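PDB 2QS8: Xaa-Pro Dipeptidase from Alteromonas macleodii, which probably acts as a metal-dependent dipeptidase or carboxypeptidase of the amidohydrolase superfamily, releasing the C-terminal residue of short peptides. Local coordinates for residues M66-H71 / T109-G114; V70-E75 / Q332-N337; R136-G141 / G189-K194. One frame throughout, in Å; residues are numbered along the deposited sequence.

Contacts 1 and 3 lie in the wall of the TIM barrel, and contact 2 joins loops next to the metal-binding end of its first strand. Contact 1 pairs strands 60-67 and 69-70 with strand 107-112; contact 3, its centre about 9 Å away, follows in series and carries the wall from strand 136-139, the neighbour of 107-112, to strand 192-196. Contact 2, centred about 10 Å from contact 1 and 17 Å from contact 3, shares Val70 and His71 with contact 1 and closes a long loop in which contact 3 is nested. The metal ligand His71 is thus held both by the neighbouring barrel strand and by a loop from late in the chain.

Contact 1. Residues M66-H71 / T109-G114; sequences MDMHVH and TVRQVG. With MG (magnesium ion), chain C.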
# COMPACT_ATOMS: atom_id res chain seq x y z
N MSE A 66 5.38 40.97 -4.47
CA MSE A 66 5.39 39.51 -4.35
C MSE A 66 4.53 38.79 -5.40
O MSE A 66 3.43 39.24 -5.72
CB MSE A 66 4.91 39.12 -2.96
CG MSE A 66 5.82 39.58 -1.87
SE MSE A 66 5.29 38.84 -0.12
CE MSE A 66 5.89 40.28 1.06
N ASP A 67 5.04 37.68 -5.92
CA ASP A 67 4.31 36.89 -6.92
C ASP A 67 4.14 35.50 -6.31
O ASP A 67 5.10 34.78 -6.11
CB ASP A 67 5.12 36.82 -8.23
CG ASP A 67 4.29 36.29 -9.39
OD1 ASP A 67 3.39 35.47 -9.17
OD2 ASP A 67 4.57 36.70 -10.55
N MSE A 68 2.90 35.14 -6.00
CA MSE A 68 2.59 33.85 -5.37
C MSE A 68 2.62 32.64 -6.31
O MSE A 68 2.33 31.52 -5.87
CB MSE A 68 1.21 33.90 -4.74
CG MSE A 68 1.00 34.98 -3.70
SE MSE A 68 2.24 34.63 -2.24
CE MSE A 68 1.53 33.02 -1.41
N HIS A 69 2.95 32.83 -7.59
CA HIS A 69 2.92 31.71 -8.52
C HIS A 69 3.88 31.86 -9.70
O HIS A 69 3.51 32.39 -10.75
CB HIS A 69 1.49 31.52 -9.03
CG HIS A 69 1.22 30.19 -9.66
ND1 HIS A 69 0.22 29.35 -9.22
CD2 HIS A 69 1.78 29.58 -10.73
CE1 HIS A 69 0.17 28.28 -10.00
NE2 HIS A 69 1.11 28.39 -10.92
N VAL A 70 5.10 31.38 -9.52
CA VAL A 70 6.10 31.47 -10.58
C VAL A 70 6.80 30.13 -10.77
O VAL A 70 6.80 29.29 -9.87
CB VAL A 70 7.18 32.55 -10.28
CG1 VAL A 70 6.52 33.93 -10.14
CG2 VAL A 70 7.95 32.19 -9.02
N HIS A 71 7.37 29.93 -11.96
CA HIS A 71 8.08 28.69 -12.28
C HIS A 71 9.45 28.99 -12.89
O HIS A 71 9.68 28.71 -14.07
CB HIS A 71 7.26 27.84 -13.27
CG HIS A 71 5.93 27.41 -12.75
ND1 HIS A 71 5.79 26.49 -11.73
CD2 HIS A 71 4.67 27.75 -13.12
CE1 HIS A 71 4.51 26.29 -11.49
NE2 HIS A 71 3.81 27.04 -12.33
N THR A 109 10.12 39.09 -3.46
CA THR A 109 9.75 37.83 -2.86
C THR A 109 8.81 37.11 -3.82
O THR A 109 7.91 37.73 -4.39
CB THR A 109 9.03 38.00 -1.49
OG1 THR A 109 9.90 38.64 -0.56
CG2 THR A 109 8.63 36.64 -0.92
N VAL A 110 9.02 35.81 -4.00
CA VAL A 110 8.16 35.01 -4.86
C VAL A 110 7.92 33.64 -4.25
O VAL A 110 8.70 33.17 -3.43
CB VAL A 110 8.76 34.80 -6.29
CG1 VAL A 110 8.95 36.13 -6.99
CG2 VAL A 110 10.09 34.06 -6.20
N ARG A 111 6.82 33.02 -4.66
CA ARG A 111 6.49 31.68 -4.21
C ARG A 111 6.53 30.79 -5.47
O ARG A 111 5.66 30.91 -6.34
CB ARG A 111 5.08 31.65 -3.59
CG ARG A 111 4.71 30.32 -2.92
CD ARG A 111 3.28 30.29 -2.36
NE ARG A 111 2.28 30.41 -3.41
CZ ARG A 111 0.99 30.13 -3.27
NH1 ARG A 111 0.53 29.71 -2.10
NH2 ARG A 111 0.17 30.23 -4.30
N GLN A 112 7.56 29.94 -5.59
CA GLN A 112 7.64 29.04 -6.73
C GLN A 112 6.79 27.82 -6.39
O GLN A 112 7.08 27.08 -5.44
CB GLN A 112 9.07 28.57 -6.99
CG GLN A 112 9.15 27.57 -8.14
CD GLN A 112 10.08 28.01 -9.26
OE1 GLN A 112 10.25 29.21 -9.50
NE2 GLN A 112 10.67 27.05 -9.94
N VAL A 113 5.75 27.59 -7.17
CA VAL A 113 4.88 26.47 -6.91
C VAL A 113 4.97 25.38 -7.96
O VAL A 113 3.96 25.01 -8.56
CB VAL A 113 3.41 26.94 -6.77
CG1 VAL A 113 3.23 27.70 -5.45
CG2 VAL A 113 3.05 27.83 -7.94
N GLY A 114 6.19 24.87 -8.16
CA GLY A 114 6.39 23.79 -9.12
C GLY A 114 7.57 23.83 -10.08
O GLY A 114 7.76 24.80 -10.80
MG MG C . 1.67 26.83 -12.66
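Strand 60-67 and its continuation 69-70 run parallel to strand 107-112, with a beta bulge at the corner around Met68 that shifts the register by one residue between the Asp67-Val110 and Val70-Gln112 pairs. These are the first two strands of the amidohydrolase (beta/alpha)8 barrel, and the first ends in the His-X-His signature: NE2 of His69 binds the magnesium ion at 2.4 Å and NE2 of His71 binds it at 2.2 Å. At the bulge the Met68 carbonyl is turned to the side chain of Arg111, which grips it side-on. Bent at chi3 (64°), the arginine brings NE to within 2.7 Å of Met68 O, in the carbonyl plane and on a lone pair, while NH2 reaches the same oxygen at 3.0 Å from above that plane. The selenomethionine chain of Met68, folded at chi2 and chi3, lays its CE over one guanidinium face, 3.4 Å from Arg111 NE. NH2 also forms a salt bridge with Glu254, whose other oxygen is hydrogen-bonded to His69 ND1; this carboxylate would probably polarise the imidazole and strengthen it as a metal ligand. Asp67 adds an Asx turn, its OD1 accepting from His69 N while OD2 bonds to Thr327. Val113 makes a CH-pi contact with the His69 ring, its CG2 over the ring centre, 3.3 Å from the centroid and 5° off the normal. Beyond the bulge, Gln112 curls its amide along the backbone of His71 and bonds through OE1 to Phe72 N. The rotation of the second metal-binding imidazole is fixed by His71 ND1, which donates to a lone pair of Gly114 O at 2.8 Å, with an N-H...O angle of 159°.

Contact 2. Residues V70-E75 / Q332-N337; sequences VHFGQE and QKHGTN. With MG (magnesium ion), chain C.
The imidazole of His334 reaches between Phe72 and Glu75, and the two neighbours are turned very differently against it. The Phe72 ring meets it obliquely, the planes at 58° and the centroids 5.4 Å apart; the touching corner is Phe72 CD1, 3.6 Å from His334 CE1, and His334 ND1 lies in the plane of the phenyl ring at its edge. By contrast, the carboxylate of Glu75 is almost parallel to the imidazole, 3° between their planes, and CG of Glu75 packs 3.6 Å from His334 CD2. The extended glutamate chain carries OE2 to the backbone of the other segment, where its anti lone pair accepts a nearly straight bond (171°) from His334 N at 2.9 Å. A water donates to both Glu75 OE2 and His334 O, closing a second path beside this bond. Each segment contains a type II beta turn, His71 to Gln74 and Lys333 to Thr336, on loops that follow the first barrel strand and precede helix 339-346 in the TIM-barrel fold. The imidazole tip meets the side of the first turn: His334 NE2 donates to Gln74 O at 3.0 Å, nearly along the C=O axis, and more weakly to His71 O at 3.2 Å. That latter oxygen already accepts Gln74 N, the bond that closes the turn, so the histidine bridges the first and last residues of the turn that begins at the metal ligand His71. His98 of helix 88-104 stacks on the His334 ring, and the same helix packs against Phe72. At the outer side the aliphatic chain of Lys333 crosses the glutamate at about a right angle, CD 3.4 Å from Glu75 OE1, whereas its NZ stays 5.0 Å from Glu75 OE1.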
# COMPACT_ATOMS: atom_id res chain seq x y z
N VAL A 70 5.10 31.38 -9.52
CA VAL A 70 6.10 31.47 -10.58
C VAL A 70 6.80 30.13 -10.77
O VAL A 70 6.80 29.29 -9.87
CB VAL A 70 7.18 32.55 -10.28
CG1 VAL A 70 6.52 33.93 -10.14
CG2 VAL A 70 7.95 32.19 -9.02
N HIS A 71 7.37 29.93 -11.96
CA HIS A 71 8.08 28.69 -12.28
C HIS A 71 9.45 28.99 -12.89
O HIS A 71 9.68 28.71 -14.07
CB HIS A 71 7.26 27.84 -13.27
CG HIS A 71 5.93 27.41 -12.75
ND1 HIS A 71 5.79 26.49 -11.73
CD2 HIS A 71 4.67 27.75 -13.12
CE1 HIS A 71 4.51 26.29 -11.49
NE2 HIS A 71 3.81 27.04 -12.33
N PHE A 72 10.35 29.55 -12.10
CA PHE A 72 11.68 29.84 -12.62
C PHE A 72 12.25 28.53 -13.15
O PHE A 72 12.09 27.47 -12.53
CB PHE A 72 12.62 30.35 -11.52
CG PHE A 72 12.19 31.66 -10.89
CD1 PHE A 72 11.49 32.62 -11.62
CD2 PHE A 72 12.54 31.95 -9.58
CE1 PHE A 72 11.17 33.86 -11.05
CE2 PHE A 72 12.22 33.18 -9.00
CZ PHE A 72 11.53 34.14 -9.73
N GLY A 73 12.90 28.58 -14.31
CA GLY A 73 13.48 27.38 -14.89
C GLY A 73 12.78 26.94 -16.15
O GLY A 73 13.25 26.04 -16.85
N GLN A 74 11.64 27.55 -16.45
CA GLN A 74 10.91 27.21 -17.65
C GLN A 74 10.15 28.42 -18.20
O GLN A 74 9.87 29.37 -17.48
CB GLN A 74 9.93 26.07 -17.36
CG GLN A 74 8.73 26.46 -16.53
CD GLN A 74 8.03 25.27 -15.91
OE1 GLN A 74 8.50 24.68 -14.94
NE2 GLN A 74 6.89 24.89 -16.49
N GLU A 75 9.87 28.36 -19.50
CA GLU A 75 9.10 29.38 -20.23
C GLU A 75 8.47 28.63 -21.38
O GLU A 75 9.17 28.12 -22.25
CB GLU A 75 10.00 30.48 -20.78
CG GLU A 75 10.66 31.32 -19.71
CD GLU A 75 11.21 32.63 -20.25
OE1 GLU A 75 11.89 32.59 -21.30
OE2 GLU A 75 10.96 33.68 -19.62
N GLN A 332 4.01 32.50 -19.54
CA GLN A 332 4.46 33.68 -20.27
C GLN A 332 5.88 33.96 -19.83
O GLN A 332 6.35 33.37 -18.86
CB GLN A 332 3.54 34.89 -20.02
CG GLN A 332 3.50 35.36 -18.57
CD GLN A 332 2.50 34.59 -17.72
OE1 GLN A 332 1.64 33.88 -18.26
NE2 GLN A 332 2.41 34.58 -16.40
N LYS A 333 6.57 34.86 -20.52
CA LYS A 333 7.95 35.18 -20.17
C LYS A 333 8.10 35.74 -18.75
O LYS A 333 7.22 36.45 -18.26
CB LYS A 333 8.52 36.20 -21.15
CG LYS A 333 8.75 35.70 -22.57
CD LYS A 333 10.12 35.07 -22.71
CE LYS A 333 10.77 35.40 -24.05
NZ LYS A 333 9.91 35.02 -25.21
N HIS A 334 9.22 35.42 -18.10
CA HIS A 334 9.50 35.91 -16.76
C HIS A 334 9.89 37.37 -16.91
O HIS A 334 10.56 37.73 -17.87
CB HIS A 334 10.66 35.13 -16.12
CG HIS A 334 10.30 33.74 -15.70
ND1 HIS A 334 9.59 33.47 -14.55
CD2 HIS A 334 10.51 32.55 -16.31
CE1 HIS A 334 9.37 32.17 -14.48
NE2 HIS A 334 9.91 31.59 -15.53
N GLY A 335 9.47 38.20 -15.96
CA GLY A 335 9.80 39.61 -16.05
C GLY A 335 8.63 40.46 -16.54
O GLY A 335 8.68 41.69 -16.49
N THR A 336 7.59 39.81 -17.02
CA THR A 336 6.41 40.53 -17.50
C THR A 336 5.32 40.46 -16.42
O THR A 336 4.14 40.71 -16.68
CB THR A 336 5.89 39.92 -18.82
OG1 THR A 336 5.44 38.58 -18.58
CG2 THR A 336 7.00 39.93 -19.88
N ASN A 337 5.74 40.11 -15.21
CA ASN A 337 4.84 39.96 -14.08
C ASN A 337 3.91 41.16 -13.89
O ASN A 337 2.73 41.00 -13.56
CB ASN A 337 5.64 39.72 -12.80
CG ASN A 337 6.67 38.61 -12.95
OD1 ASN A 337 6.53 37.53 -12.36
ND2 ASN A 337 7.71 38.86 -13.74
MG MG C . 1.67 26.83 -12.66
O HOH W 1 12.25 36.11 -19.46

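Contact 3. Residues R136-G141 / G189-K194; sequences RIFAAG and GADGIK
Asp191 projects from the turn before strand 192-196 toward the backbone of strand 136-139. Its CB sits 3.6 Å from Ala139 O. With CG anti to its own carbonyl carbon (chi1 -59°), the carboxylate carbon is carried in beside Phe138, 4.1 Å from Phe138 CD2, and the carboxylate and phenyl planes stand 63° apart. At the tip, OD1 accepts from Ala139 N at 2.9 Å through its anti lone pair, and the same oxygen is in a salt bridge with Arg124 of helix 119-128. The backbone answers in the other direction: Ala139 O takes two donors, Asp191 N at 2.7 Å, nearly along the C=O axis, and Gly192 N at 3.0 Å from above the carbonyl plane. An alanine in place of Asp191 would remove the carboxylate that binds Ala139 N and Arg124, and would probably loosen the join between strand 136-139 and the start of strand 192-196. Farther on, Ala140 CA approaches Gly192 O at 3.1 Å, a CA-H...O contact, and Ala140 CB meets Lys194 CB. A water bridges the next step, 2.7 Å from Ala140 O and accepting from Lys194 N. The lysine then leads away toward the magnesium site and hydrogen-bonds through NZ to Val113 O. Gly189, the C-prime residue of a Schellman motif, ends helix 175-188 and turns the chain toward the next strand, so strand 136-139, helix 175-188 and strand 192-196 form the beta-alpha-beta crossover that links the third and fourth strands of a (beta/alpha)8 barrel.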
# COMPACT_ATOMS: atom_id res chain seq x y z
N ARG A 136 13.52 36.66 -2.60
CA ARG A 136 13.41 35.72 -1.50
C ARG A 136 12.51 34.64 -2.09
O ARG A 136 11.40 34.94 -2.54
CB ARG A 136 12.73 36.36 -0.29
CG ARG A 136 13.53 37.45 0.40
CD ARG A 136 12.70 38.17 1.46
NE ARG A 136 13.37 39.39 1.90
CZ ARG A 136 14.42 39.43 2.72
NH1 ARG A 136 14.93 38.31 3.21
NH2 ARG A 136 14.97 40.59 3.03
N ILE A 137 12.98 33.40 -2.10
CA ILE A 137 12.19 32.32 -2.68
C ILE A 137 11.62 31.34 -1.68
O ILE A 137 12.31 30.87 -0.78
CB ILE A 137 13.03 31.51 -3.70
CG1 ILE A 137 13.53 32.42 -4.83
CG2 ILE A 137 12.18 30.36 -4.26
CD1 ILE A 137 14.38 31.69 -5.87
N PHE A 138 10.33 31.05 -1.84
CA PHE A 138 9.64 30.08 -1.01
C PHE A 138 9.15 29.04 -2.02
O PHE A 138 8.29 29.32 -2.86
CB PHE A 138 8.51 30.75 -0.24
CG PHE A 138 9.00 31.73 0.79
CD1 PHE A 138 9.13 33.07 0.49
CD2 PHE A 138 9.36 31.29 2.06
CE1 PHE A 138 9.61 33.97 1.43
CE2 PHE A 138 9.84 32.19 3.02
CZ PHE A 138 9.97 33.53 2.70
N ALA A 139 9.74 27.86 -1.93
CA ALA A 139 9.45 26.80 -2.89
C ALA A 139 8.63 25.63 -2.40
O ALA A 139 8.62 25.28 -1.22
CB ALA A 139 10.76 26.30 -3.45
N ALA A 140 7.93 25.01 -3.35
CA ALA A 140 7.10 23.86 -3.07
C ALA A 140 7.74 22.58 -3.63
O ALA A 140 7.26 21.47 -3.39
CB ALA A 140 5.73 24.06 -3.68
N GLY A 141 8.84 22.75 -4.36
CA GLY A 141 9.49 21.61 -4.97
C GLY A 141 8.59 20.97 -6.02
O GLY A 141 7.88 21.66 -6.76
N GLY A 189 13.65 19.68 0.95
CA GLY A 189 13.92 21.03 1.42
C GLY A 189 12.86 22.07 1.07
O GLY A 189 13.12 23.26 1.18
N ALA A 190 11.67 21.63 0.67
CA ALA A 190 10.60 22.57 0.30
C ALA A 190 9.99 23.34 1.49
O ALA A 190 9.97 22.84 2.62
CB ALA A 190 9.49 21.83 -0.42
N ASP A 191 9.52 24.56 1.23
CA ASP A 191 8.89 25.40 2.26
C ASP A 191 7.40 25.07 2.32
O ASP A 191 6.77 25.21 3.36
CB ASP A 191 9.03 26.89 1.94
CG ASP A 191 10.47 27.34 1.81
OD1 ASP A 191 10.92 27.59 0.67
OD2 ASP A 191 11.13 27.44 2.86
N GLY A 192 6.86 24.65 1.18
CA GLY A 192 5.44 24.33 1.12
C GLY A 192 5.10 23.22 0.15
O GLY A 192 5.97 22.57 -0.44
N ILE A 193 3.80 23.01 -0.03
CA ILE A 193 3.29 21.96 -0.90
C ILE A 193 2.40 22.52 -1.98
O ILE A 193 1.65 23.48 -1.77
CB ILE A 193 2.46 20.93 -0.08
CG1 ILE A 193 3.36 20.21 0.92
CG2 ILE A 193 1.79 19.94 -1.02
CD1 ILE A 193 4.45 19.34 0.29
N LYS A 194 2.47 21.89 -3.15
CA LYS A 194 1.65 22.27 -4.28
C LYS A 194 1.06 20.99 -4.90
O LYS A 194 1.79 20.02 -5.11
CB LYS A 194 2.49 23.02 -5.32
CG LYS A 194 1.85 23.14 -6.69
CD LYS A 194 0.62 24.02 -6.67
CE LYS A 194 0.11 24.24 -8.09
NZ LYS A 194 1.19 24.67 -9.02
O HOH W 2 4.79 20.45 -3.53